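Local coordinates for protein probable glutamine synthetase (PDB 4HPP) that is a probable glutamine synthetase with an N-terminal and a catalytic domain, the latter binding glutamic acid and a magnesium ion, at residues Q80-A85 / P160-S165; E117-S122 / A352-I357; C278-P283 / D414-M419; C315-V318 / P324-K327. One frame throughout, in Å; residues are numbered along the deposited sequence.

Contact 1: residues Q80-A85 / P160-S165; sequences QGPDAA and PGWLVS
Gly-81 O accepts a hydrogen bond from Arg-3 NH1 of a neighbouring subunit and also lies over one face of the Trp-162 indole, 3.8 Å from Trp-162 CH2. The arrangement is a proline-tryptophan CH-pi contact that joins a loop of the N-terminal domain, between strands 66-78 and 89-97, to helix 159-169 of the catalytic domain. Pro-82 CA stands 3.8 Å from the centroid of the five-membered ring of Trp-162, only 7° off the ring normal, so its C-H bond can lean on the pi cloud. The pyrrolidine extends along the same face: Pro-82 CD lies 3.8 Å from the ring-fusion atom Trp-162 CD2, while Pro-82 CG reaches toward Trp-162 CB. The flat peptide between Gly-81 and Pro-82 carries the contact on over the six-membered ring. The indole points at the loop from the helix, with chi1 at -92°, about 30° from the nearest staggered value, which brings its face under the proline. The carbonyl of Gln-80 meets the benzene end obliquely and is held by a hydrogen bond from Gln-169 NE2, further along the same helix. Val-212 and Met-216 of helix 196-216 also touch Pro-82, and Pro-6 of the neighbouring subunit packs on Trp-162. Beyond this contact the loop is folded by an Asx turn: Asp-83 OD1, met on its anti side and well out of the carboxylate plane, accepts a 2.9 Å hydrogen bond from Ala-85 N.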
loop_
_atom_site.group_PDB
_atom_site.type_symbol
_atom_site.label_atom_id
_atom_site.label_comp_id
_atom_site.label_asym_id
_atom_site.label_seq_id
_atom_site.Cartn_x
_atom_site.Cartn_y
_atom_site.Cartn_z
ATOM N N GLN A 80 25.345 -13.229 4.390
ATOM C CA GLN A 80 24.049 -12.622 4.678
ATOM C C GLN A 80 24.140 -11.182 5.044
ATOM O O GLN A 80 25.000 -10.804 5.860
ATOM C CB GLN A 80 23.398 -13.339 5.813
ATOM C CG GLN A 80 22.414 -14.373 5.328
ATOM C CD GLN A 80 22.042 -15.272 6.455
ATOM O OE1 GLN A 80 22.878 -16.036 6.922
ATOM N NE2 GLN A 80 20.810 -15.148 6.945
ATOM N N GLY A 81 23.257 -10.376 4.464
ATOM C CA GLY A 81 23.197 -8.975 4.845
ATOM C C GLY A 81 21.791 -8.626 5.254
ATOM O O GLY A 81 20.960 -9.514 5.418
ATOM N N PRO A 82 21.506 -7.323 5.361
ATOM C CA PRO A 82 20.234 -6.815 5.831
ATOM C C PRO A 82 19.007 -7.376 5.098
ATOM O O PRO A 82 17.933 -7.544 5.688
ATOM C CB PRO A 82 20.359 -5.308 5.619
ATOM C CG PRO A 82 21.794 -5.041 5.267
ATOM C CD PRO A 82 22.553 -6.301 5.378
ATOM N N ASP A 83 19.166 -7.625 3.817
ATOM C CA ASP A 83 18.087 -8.106 2.944
ATOM C C ASP A 83 18.241 -9.636 2.833
ATOM O O ASP A 83 19.264 -10.143 2.326
ATOM C CB ASP A 83 18.221 -7.425 1.559
ATOM C CG ASP A 83 17.128 -7.840 0.586
ATOM O OD1 ASP A 83 16.533 -8.945 0.801
ATOM O OD2 ASP A 83 16.849 -7.057 -0.388
ATOM N N ALA A 84 17.282 -10.405 3.319
ATOM C CA ALA A 84 17.522 -11.880 3.356
ATOM C C ALA A 84 17.448 -12.526 1.964
ATOM O O ALA A 84 17.975 -13.626 1.749
ATOM C CB ALA A 84 16.599 -12.566 4.344
ATOM N N ALA A 85 16.895 -11.768 1.007
ATOM C CA ALA A 85 16.726 -12.227 -0.364
ATOM C C ALA A 85 17.935 -11.874 -1.256
ATOM O O ALA A 85 17.906 -12.133 -2.469
ATOM C CB ALA A 85 15.426 -11.693 -0.947
ATOM N N PRO A 160 24.280 0.149 11.471
ATOM C CA PRO A 160 25.583 -0.174 12.116
ATOM C C PRO A 160 25.707 -1.660 12.530
ATOM O O PRO A 160 26.757 -2.275 12.245
ATOM C CB PRO A 160 25.587 0.703 13.364
ATOM C CG PRO A 160 24.464 1.695 13.152
ATOM C CD PRO A 160 23.434 0.918 12.387
ATOM N N GLY A 161 24.662 -2.219 13.181
ATOM C CA GLY A 161 24.651 -3.667 13.550
ATOM C C GLY A 161 24.894 -4.557 12.337
ATOM O O GLY A 161 25.698 -5.480 12.383
ATOM N N TRP A 162 24.281 -4.229 11.206
ATOM C CA TRP A 162 24.452 -5.042 9.980
ATOM C C TRP A 162 25.727 -4.738 9.290
ATOM O O TRP A 162 26.250 -5.547 8.539
ATOM C CB TRP A 162 23.318 -4.858 8.998
ATOM C CG TRP A 162 22.247 -5.865 9.224
ATOM C CD1 TRP A 162 20.946 -5.625 9.627
ATOM C CD2 TRP A 162 22.339 -7.327 9.075
ATOM N NE1 TRP A 162 20.235 -6.794 9.728
ATOM C CE2 TRP A 162 21.020 -7.859 9.421
ATOM C CE3 TRP A 162 23.358 -8.221 8.726
ATOM C CZ2 TRP A 162 20.752 -9.246 9.434
ATOM C CZ3 TRP A 162 23.071 -9.591 8.717
ATOM C CH2 TRP A 162 21.799 -10.087 9.070
ATOM N N LEU A 163 26.275 -3.570 9.556
ATOM C CA LEU A 163 27.513 -3.236 8.909
ATOM C C LEU A 163 28.639 -4.018 9.548
ATOM O O LEU A 163 29.377 -4.731 8.882
ATOM C CB LEU A 163 27.769 -1.697 8.919
ATOM C CG LEU A 163 29.092 -1.350 8.278
ATOM C CD1 LEU A 163 29.138 -1.930 6.883
ATOM C CD2 LEU A 163 29.322 0.137 8.223
ATOM N N VAL A 164 28.810 -3.851 10.833
ATOM C CA VAL A 164 29.780 -4.651 11.605
ATOM C C VAL A 164 29.654 -6.152 11.341
ATOM O O VAL A 164 30.643 -6.862 11.144
ATOM C CB VAL A 164 29.744 -4.264 13.112
ATOM C CG1 VAL A 164 30.665 -5.136 13.926
ATOM C CG2 VAL A 164 30.203 -2.815 13.229
ATOM N N SER A 165 28.447 -6.638 11.207
ATOM C CA SER A 165 28.317 -8.080 10.992
ATOM C C SER A 165 28.799 -8.443 9.608
ATOM O O SER A 165 29.620 -9.383 9.428
ATOM C CB SER A 165 26.903 -8.502 11.261
ATOM O OG SER A 165 26.558 -9.573 10.453
#

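Contact 2: residues E117-S122 / A352-I357; sequences ERYRDS and AGRLGI
Arg-354 reaches from its helix to both Tyr-119 and Arg-118, turning an aliphatic stem to the first and a guanidinium face to the second. The phenol ring stands nearly perpendicular to that guanidinium and is approached obliquely by the stem, Arg-354 CG lying 3.7 Å from Tyr-119 CE1. The two guanidinium planes are 76° apart. Arg-118 CD sits 4.0 Å above the plane of the Arg-354 group, over its centre, and Arg-118 NE comes to 3.4 Å from Arg-354 NH2 over the same group. A bend at chi3 (-81°) in Arg-118 sets its guanidinium steeply to that face, with Arg-354 NE at its edge and in its plane. The two arginines are gathered round one carboxylate: Glu-115 OE1 forms a salt bridge with Arg-118 NE, and Glu-115 OE2 with Arg-354 NE, which probably offsets the closeness of like charges; Arg-354 NH1 has a second salt bridge, to Glu-407 OE1. Tyr-119 OH lies 3.3 Å from Arg-354 N at an angle too poor for bonding; its hydrogen bonds are with Leu-350 O, an acceptor, and Trp-266 NE1, a donor. Long side chains span two helix segments whose axes approach to 11.6 Å and run in similar directions, 27° apart. In the catalytic domain the pair links helix 108-121 to helix 342-358, with helix 261-281 touching Ile-357 through Trp-266, and strand 124-137 touching Tyr-119 through Leu-124 and Val-126.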
loop_
_atom_site.group_PDB
_atom_site.type_symbol
_atom_site.label_atom_id
_atom_site.label_comp_id
_atom_site.label_asym_id
_atom_site.label_seq_id
_atom_site.Cartn_x
_atom_site.Cartn_y
_atom_site.Cartn_z
ATOM N N GLU A 117 57.575 -7.050 -0.243
ATOM C CA GLU A 117 58.802 -7.835 -0.500
ATOM C C GLU A 117 60.130 -7.075 -0.189
ATOM O O GLU A 117 60.902 -7.528 0.664
ATOM C CB GLU A 117 58.823 -8.405 -1.942
ATOM C CG GLU A 117 59.995 -9.353 -2.303
ATOM C CD GLU A 117 60.214 -10.539 -1.328
ATOM O OE1 GLU A 117 61.330 -11.134 -1.349
ATOM O OE2 GLU A 117 59.295 -10.891 -0.531
ATOM N N ARG A 118 60.378 -5.947 -0.877
ATOM C CA ARG A 118 61.532 -5.064 -0.637
ATOM C C ARG A 118 61.614 -4.658 0.831
ATOM O O ARG A 118 62.711 -4.432 1.378
ATOM C CB ARG A 118 61.467 -3.773 -1.486
ATOM C CG ARG A 118 61.541 -3.997 -2.973
ATOM C CD ARG A 118 61.710 -2.708 -3.749
ATOM N NE ARG A 118 60.511 -1.907 -4.006
ATOM C CZ ARG A 118 59.660 -2.084 -5.025
ATOM N NH1 ARG A 118 59.808 -3.078 -5.870
ATOM N NH2 ARG A 118 58.629 -1.273 -5.198
ATOM N N TYR A 119 60.443 -4.541 1.458
ATOM C CA TYR A 119 60.424 -4.369 2.880
ATOM C C TYR A 119 60.897 -5.623 3.607
ATOM O O TYR A 119 61.795 -5.515 4.457
ATOM C CB TYR A 119 59.077 -3.902 3.371
ATOM C CG TYR A 119 59.028 -2.409 3.608
ATOM C CD1 TYR A 119 58.816 -1.519 2.531
ATOM C CD2 TYR A 119 59.194 -1.874 4.903
ATOM C CE1 TYR A 119 58.729 -0.142 2.722
ATOM C CE2 TYR A 119 59.111 -0.499 5.102
ATOM C CZ TYR A 119 58.886 0.365 4.007
ATOM O OH TYR A 119 58.863 1.736 4.174
ATOM N N ARG A 120 60.341 -6.789 3.255
ATOM C CA ARG A 120 60.700 -8.044 3.927
ATOM C C ARG A 120 62.219 -8.297 3.800
ATOM O O ARG A 120 62.884 -8.553 4.800
ATOM C CB ARG A 120 59.910 -9.242 3.388
ATOM C CG ARG A 120 59.485 -10.276 4.457
ATOM C CD ARG A 120 59.049 -11.646 3.910
ATOM N NE ARG A 120 59.857 -12.035 2.745
ATOM C CZ ARG A 120 61.145 -12.403 2.787
ATOM N NH1 ARG A 120 61.802 -12.449 3.941
ATOM N NH2 ARG A 120 61.790 -12.715 1.669
ATOM N N ASP A 121 62.752 -8.180 2.580
ATOM C CA ASP A 121 64.172 -8.419 2.267
ATOM C C ASP A 121 65.152 -7.825 3.246
ATOM O O ASP A 121 66.127 -8.480 3.603
ATOM C CB ASP A 121 64.525 -7.916 0.864
ATOM C CG ASP A 121 64.086 -8.885 -0.223
ATOM O OD1 ASP A 121 64.041 -8.426 -1.378
ATOM O OD2 ASP A 121 63.774 -10.086 0.070
ATOM N N SER A 122 64.898 -6.591 3.667
ATOM C CA SER A 122 65.686 -5.938 4.710
ATOM C C SER A 122 65.098 -6.098 6.121
ATOM O O SER A 122 65.421 -5.315 7.008
ATOM C CB SER A 122 65.848 -4.456 4.395
ATOM O OG SER A 122 64.623 -3.812 4.616
ATOM N N ALA A 352 58.324 6.167 0.000
ATOM C CA ALA A 352 59.022 7.369 0.421
ATOM C C ALA A 352 59.650 7.146 1.782
ATOM O O ALA A 352 60.741 7.645 2.042
ATOM C CB ALA A 352 58.091 8.566 0.449
ATOM N N GLY A 353 58.957 6.385 2.627
ATOM C CA GLY A 353 59.475 5.937 3.920
ATOM C C GLY A 353 60.736 5.136 3.715
ATOM O O GLY A 353 61.769 5.429 4.341
ATOM N N ARG A 354 60.663 4.142 2.829
ATOM C CA ARG A 354 61.841 3.324 2.472
ATOM C C ARG A 354 62.991 4.237 2.072
ATOM O O ARG A 354 64.055 4.158 2.644
ATOM C CB ARG A 354 61.553 2.336 1.321
ATOM C CG ARG A 354 62.052 0.895 1.513
ATOM C CD ARG A 354 62.315 0.138 0.189
ATOM N NE ARG A 354 61.461 0.487 -0.975
ATOM C CZ ARG A 354 61.885 1.025 -2.131
ATOM N NH1 ARG A 354 63.166 1.291 -2.294
ATOM N NH2 ARG A 354 61.035 1.313 -3.131
ATOM N N LEU A 355 62.766 5.102 1.083
ATOM C CA LEU A 355 63.753 6.096 0.674
ATOM C C LEU A 355 64.290 6.929 1.856
ATOM O O LEU A 355 65.431 7.394 1.837
ATOM C CB LEU A 355 63.133 7.051 -0.346
ATOM C CG LEU A 355 62.934 6.492 -1.741
ATOM C CD1 LEU A 355 62.579 7.627 -2.667
ATOM C CD2 LEU A 355 64.223 5.809 -2.184
ATOM N N GLY A 356 63.454 7.133 2.868
ATOM C CA GLY A 356 63.865 7.848 4.056
ATOM C C GLY A 356 64.915 7.017 4.751
ATOM O O GLY A 356 65.985 7.516 5.067
ATOM N N ILE A 357 64.606 5.739 4.949
ATOM C CA ILE A 357 65.473 4.826 5.670
ATOM C C ILE A 357 66.785 4.547 4.954
ATOM O O ILE A 357 67.836 4.558 5.583
ATOM C CB ILE A 357 64.731 3.502 5.930
ATOM C CG1 ILE A 357 63.543 3.763 6.880
ATOM C CG2 ILE A 357 65.701 2.420 6.417
ATOM C CD1 ILE A 357 62.527 2.648 6.935
#

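Contact 3: residues C278-P283 / D414-M419; sequences CALTAP and DTYLAM
Tyr-416 reaches from helix 410-427 to the C-terminal end of helix 261-281 and meets it by one hydrogen bond, one CH-pi contact and a van der Waals contact at the ring edge. The polar part is short: Tyr-416 OH donates to Ala-279 O at 2.7 Å, with a C=O...donor angle of 153° and the donor only slightly tilted from the carbonyl plane. Four residues after Ala-279 stands Pro-283, whose nitrogen carries no hydrogen and cannot supply the usual helical bond to that carbonyl; the phenol hydroxyl supplies a donor instead. With chi1 at -169° the ring of Tyr-416 runs out from its own helix and carries the hydroxyl to this carbonyl. Over one face of the ring comes Leu-280 CD2, 4.3 Å from the centroid and 16° off the normal, its nearest ring atom being Tyr-416 CE1 at 4.1 Å. At the ring edge Pro-283 CB lies 4.3 Å from Tyr-416 CZ, and its approach to the hydroxyl oxygen is short. Leu-344 of helix 342-358 packs on both Leu-280 and Tyr-416, while Pro-283 O accepts a hydrogen bond from Lys-420 NZ. All four touching residues are buried. The arrangement is a helix C-terminal end whose last turn gives a carbonyl to a tyrosine of a second helix, in the alpha-helical part of a glutamine synthetase catalytic domain.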
loop_
_atom_site.group_PDB
_atom_site.type_symbol
_atom_site.label_atom_id
_atom_site.label_comp_id
_atom_site.label_asym_id
_atom_site.label_seq_id
_atom_site.Cartn_x
_atom_site.Cartn_y
_atom_site.Cartn_z
ATOM N N CYS A 278 50.984 13.287 -2.413
ATOM C CA CYS A 278 49.657 13.812 -2.516
ATOM C C CYS A 278 48.958 13.468 -3.831
ATOM O O CYS A 278 47.738 13.307 -3.857
ATOM C CB CYS A 278 49.659 15.303 -2.227
ATOM S SG CYS A 278 50.025 15.572 -0.473
ATOM N N ALA A 279 49.741 13.323 -4.892
ATOM C CA ALA A 279 49.216 12.998 -6.198
ATOM C C ALA A 279 48.688 11.580 -6.144
ATOM O O ALA A 279 47.822 11.206 -6.946
ATOM C CB ALA A 279 50.290 13.128 -7.285
ATOM N N LEU A 280 49.211 10.793 -5.205
ATOM C CA LEU A 280 48.843 9.370 -5.100
ATOM C C LEU A 280 47.990 9.065 -3.856
ATOM O O LEU A 280 47.360 8.010 -3.797
ATOM C CB LEU A 280 50.078 8.436 -5.163
ATOM C CG LEU A 280 51.111 8.601 -6.309
ATOM C CD1 LEU A 280 52.542 8.477 -5.824
ATOM C CD2 LEU A 280 50.898 7.697 -7.498
ATOM N N THR A 281 47.944 9.961 -2.866
ATOM C CA THR A 281 47.094 9.711 -1.677
ATOM C C THR A 281 45.930 10.707 -1.547
ATOM O O THR A 281 45.034 10.516 -0.711
ATOM C CB THR A 281 47.898 9.758 -0.386
ATOM O OG1 THR A 281 48.248 11.120 -0.140
ATOM C CG2 THR A 281 49.178 8.899 -0.465
ATOM N N ALA A 282 45.963 11.792 -2.328
ATOM C CA ALA A 282 44.791 12.677 -2.514
ATOM C C ALA A 282 44.636 12.938 -4.016
ATOM O O ALA A 282 44.831 14.061 -4.463
ATOM C CB ALA A 282 44.955 13.983 -1.735
ATOM N N PRO A 283 44.275 11.893 -4.791
ATOM C CA PRO A 283 44.578 11.818 -6.197
ATOM C C PRO A 283 43.476 12.300 -7.075
ATOM O O PRO A 283 43.546 12.078 -8.274
ATOM C CB PRO A 283 44.703 10.314 -6.432
ATOM C CG PRO A 283 43.961 9.671 -5.302
ATOM C CD PRO A 283 43.446 10.750 -4.403
ATOM N N ASP A 414 53.318 6.593 -16.348
ATOM C CA ASP A 414 52.817 7.152 -17.621
ATOM C C ASP A 414 51.333 7.053 -17.695
ATOM O O ASP A 414 50.644 8.057 -18.038
ATOM C CB ASP A 414 53.338 6.379 -18.842
ATOM C CG ASP A 414 54.815 6.591 -19.118
ATOM O OD1 ASP A 414 55.606 6.946 -18.204
ATOM O OD2 ASP A 414 55.186 6.367 -20.285
ATOM N N THR A 415 50.826 5.847 -17.408
ATOM C CA THR A 415 49.379 5.638 -17.523
ATOM C C THR A 415 48.597 6.414 -16.444
ATOM O O THR A 415 47.548 7.032 -16.729
ATOM C CB THR A 415 49.005 4.164 -17.748
ATOM O OG1 THR A 415 47.755 3.862 -17.125
ATOM C CG2 THR A 415 50.079 3.242 -17.245
ATOM N N TYR A 416 49.188 6.488 -15.255
ATOM C CA TYR A 416 48.652 7.308 -14.170
ATOM C C TYR A 416 48.711 8.782 -14.490
ATOM O O TYR A 416 47.697 9.503 -14.441
ATOM C CB TYR A 416 49.398 7.037 -12.862
ATOM C CG TYR A 416 48.694 7.659 -11.686
ATOM C CD1 TYR A 416 49.004 8.952 -11.254
ATOM C CD2 TYR A 416 47.662 6.989 -11.039
ATOM C CE1 TYR A 416 48.331 9.538 -10.188
ATOM C CE2 TYR A 416 46.990 7.570 -9.975
ATOM C CZ TYR A 416 47.329 8.828 -9.551
ATOM O OH TYR A 416 46.660 9.384 -8.504
ATOM N N LEU A 417 49.912 9.239 -14.808
ATOM C CA LEU A 417 50.130 10.644 -15.113
ATOM C C LEU A 417 49.282 11.149 -16.257
ATOM O O LEU A 417 48.811 12.283 -16.239
ATOM C CB LEU A 417 51.590 10.867 -15.480
ATOM C CG LEU A 417 52.613 11.087 -14.373
ATOM C CD1 LEU A 417 53.929 11.391 -15.051
ATOM C CD2 LEU A 417 52.213 12.216 -13.415
ATOM N N ALA A 418 49.081 10.308 -17.258
ATOM C CA ALA A 418 48.219 10.691 -18.381
ATOM C C ALA A 418 46.758 10.640 -18.021
ATOM O O ALA A 418 45.974 11.597 -18.325
ATOM C CB ALA A 418 48.489 9.817 -19.567
ATOM N N MET A 419 46.372 9.550 -17.345
ATOM C CA MET A 419 44.982 9.426 -16.950
ATOM C C MET A 419 44.512 10.598 -16.074
ATOM O O MET A 419 43.349 10.973 -16.127
ATOM C CB MET A 419 44.706 8.100 -16.266
ATOM C CG MET A 419 43.257 8.019 -15.803
ATOM S SD MET A 419 42.979 8.572 -14.117
ATOM C CE MET A 419 43.641 7.119 -13.245
#

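Contact 4: residues C315-V318 / P324-K327; sequences CPVV and PLGK
Val-317 and Leu-325 make the apolar part of this contact, their side chains crossing at about a right angle. Val-317 CG2 touches Leu-325 CD2 at 3.5 Å, branch against branch, and behind them Val-317 CB lies 4.0 Å from Leu-325 CB. The other methyl meets backbone: Val-317 CG1, set anti to its own carbonyl carbon by a chi1 of -72°, comes 3.1 Å from Gly-326 N, a tight approach. Gly-326 takes a positive phi of 106°, turning the chain just past Leu-325. Both segments belong to the loop that joins strands 312-315 and 330-336, antiparallel neighbours in the main sheet of the catalytic domain, so the contact draws together the two arms of a long hairpin connection. Cys-315, where the first arm leaves its strand, makes backbone hydrogen bonds with Asn-330. Polar support comes from Gln-328, which bridges the arms with its amide: OE1 accepts from Val-318 N and NE2 donates to Pro-324 O. The peptide bond before Pro-324 is cis. Tyr-251 packs on the largely exposed Leu-325, and Val-318 packs on Arg-67 of a neighbouring subunit.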
loop_
_atom_site.group_PDB
_atom_site.type_symbol
_atom_site.label_atom_id
_atom_site.label_comp_id
_atom_site.label_asym_id
_atom_site.label_seq_id
_atom_site.Cartn_x
_atom_site.Cartn_y
_atom_site.Cartn_z
ATOM N N CYS A 315 50.989 8.347 17.040
ATOM C CA CYS A 315 49.863 7.893 17.888
ATOM C C CYS A 315 50.439 7.216 19.112
ATOM O O CYS A 315 50.746 5.995 19.074
ATOM C CB CYS A 315 48.928 6.899 17.158
ATOM S SG CYS A 315 48.182 7.525 15.621
ATOM N N PRO A 316 50.568 7.991 20.205
ATOM C CA PRO A 316 51.318 7.509 21.346
ATOM C C PRO A 316 50.582 6.322 21.962
ATOM O O PRO A 316 49.409 6.073 21.646
ATOM C CB PRO A 316 51.316 8.708 22.295
ATOM C CG PRO A 316 50.015 9.398 22.011
ATOM C CD PRO A 316 49.618 9.050 20.589
ATOM N N VAL A 317 51.278 5.581 22.809
ATOM C CA VAL A 317 50.675 4.432 23.469
ATOM C C VAL A 317 49.600 4.819 24.534
ATOM O O VAL A 317 49.571 5.951 25.023
ATOM C CB VAL A 317 51.779 3.511 24.019
ATOM C CG1 VAL A 317 52.470 2.800 22.852
ATOM C CG2 VAL A 317 52.763 4.309 24.878
ATOM N N VAL A 318 48.689 3.895 24.841
ATOM C CA VAL A 318 47.745 4.056 25.970
ATOM C C VAL A 318 48.177 3.102 27.123
ATOM O O VAL A 318 48.088 1.869 26.985
ATOM C CB VAL A 318 46.218 3.923 25.536
ATOM C CG1 VAL A 318 46.036 4.134 24.039
ATOM C CG2 VAL A 318 45.578 2.580 25.907
ATOM N N PRO A 324 49.267 -3.968 26.302
ATOM C CA PRO A 324 50.694 -3.517 26.382
ATOM C C PRO A 324 51.164 -2.431 25.364
ATOM O O PRO A 324 50.526 -2.203 24.325
ATOM C CB PRO A 324 51.504 -4.824 26.235
ATOM C CG PRO A 324 50.589 -5.788 25.566
ATOM C CD PRO A 324 49.184 -5.409 25.957
ATOM N N LEU A 325 52.286 -1.788 25.687
ATOM C CA LEU A 325 52.730 -0.549 25.025
ATOM C C LEU A 325 53.740 -0.791 23.875
ATOM O O LEU A 325 54.676 -1.584 24.013
ATOM C CB LEU A 325 53.318 0.446 26.071
ATOM C CG LEU A 325 52.509 1.138 27.198
ATOM C CD1 LEU A 325 52.185 0.213 28.367
ATOM C CD2 LEU A 325 53.239 2.367 27.732
ATOM N N GLY A 326 53.567 -0.109 22.745
ATOM C CA GLY A 326 54.547 -0.225 21.680
ATOM C C GLY A 326 54.101 -1.049 20.505
ATOM O O GLY A 326 54.294 -0.649 19.362
ATOM N N LYS A 327 53.517 -2.210 20.773
ATOM C CA LYS A 327 52.753 -2.944 19.747
ATOM C C LYS A 327 51.668 -2.027 19.147
ATOM O O LYS A 327 51.325 -2.144 17.972
ATOM C CB LYS A 327 52.117 -4.242 20.313
ATOM C CG LYS A 327 53.013 -5.498 20.329
ATOM C CD LYS A 327 53.587 -5.886 18.955
ATOM C CE LYS A 327 53.385 -7.365 18.589
ATOM N NZ LYS A 327 54.163 -8.360 19.394
#

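Contacts 2, 3 and 4 lie within the catalytic domain, whereas contact 1 ties it to the N-terminal domain. Contacts 2 and 3 are neighbours, their nearest atoms about 8 Å apart, and share helices: 261-281 supplies one segment of contact 3 and flanks contact 2, while 342-358 does the reverse. Contact 4 is nested in the chain loops closed by both, its centre about 23 Å from that of contact 2 and about 34 Å from that of contact 3. Contacts 1 and 4, with centres 33 Å apart, both touch the second subunit. The side chain of Pro-283 in contact 3 is about 12 Å from the bound glutamic acid, and contact 4 precedes strand 330-336, which carries the pocket residue Arg-334.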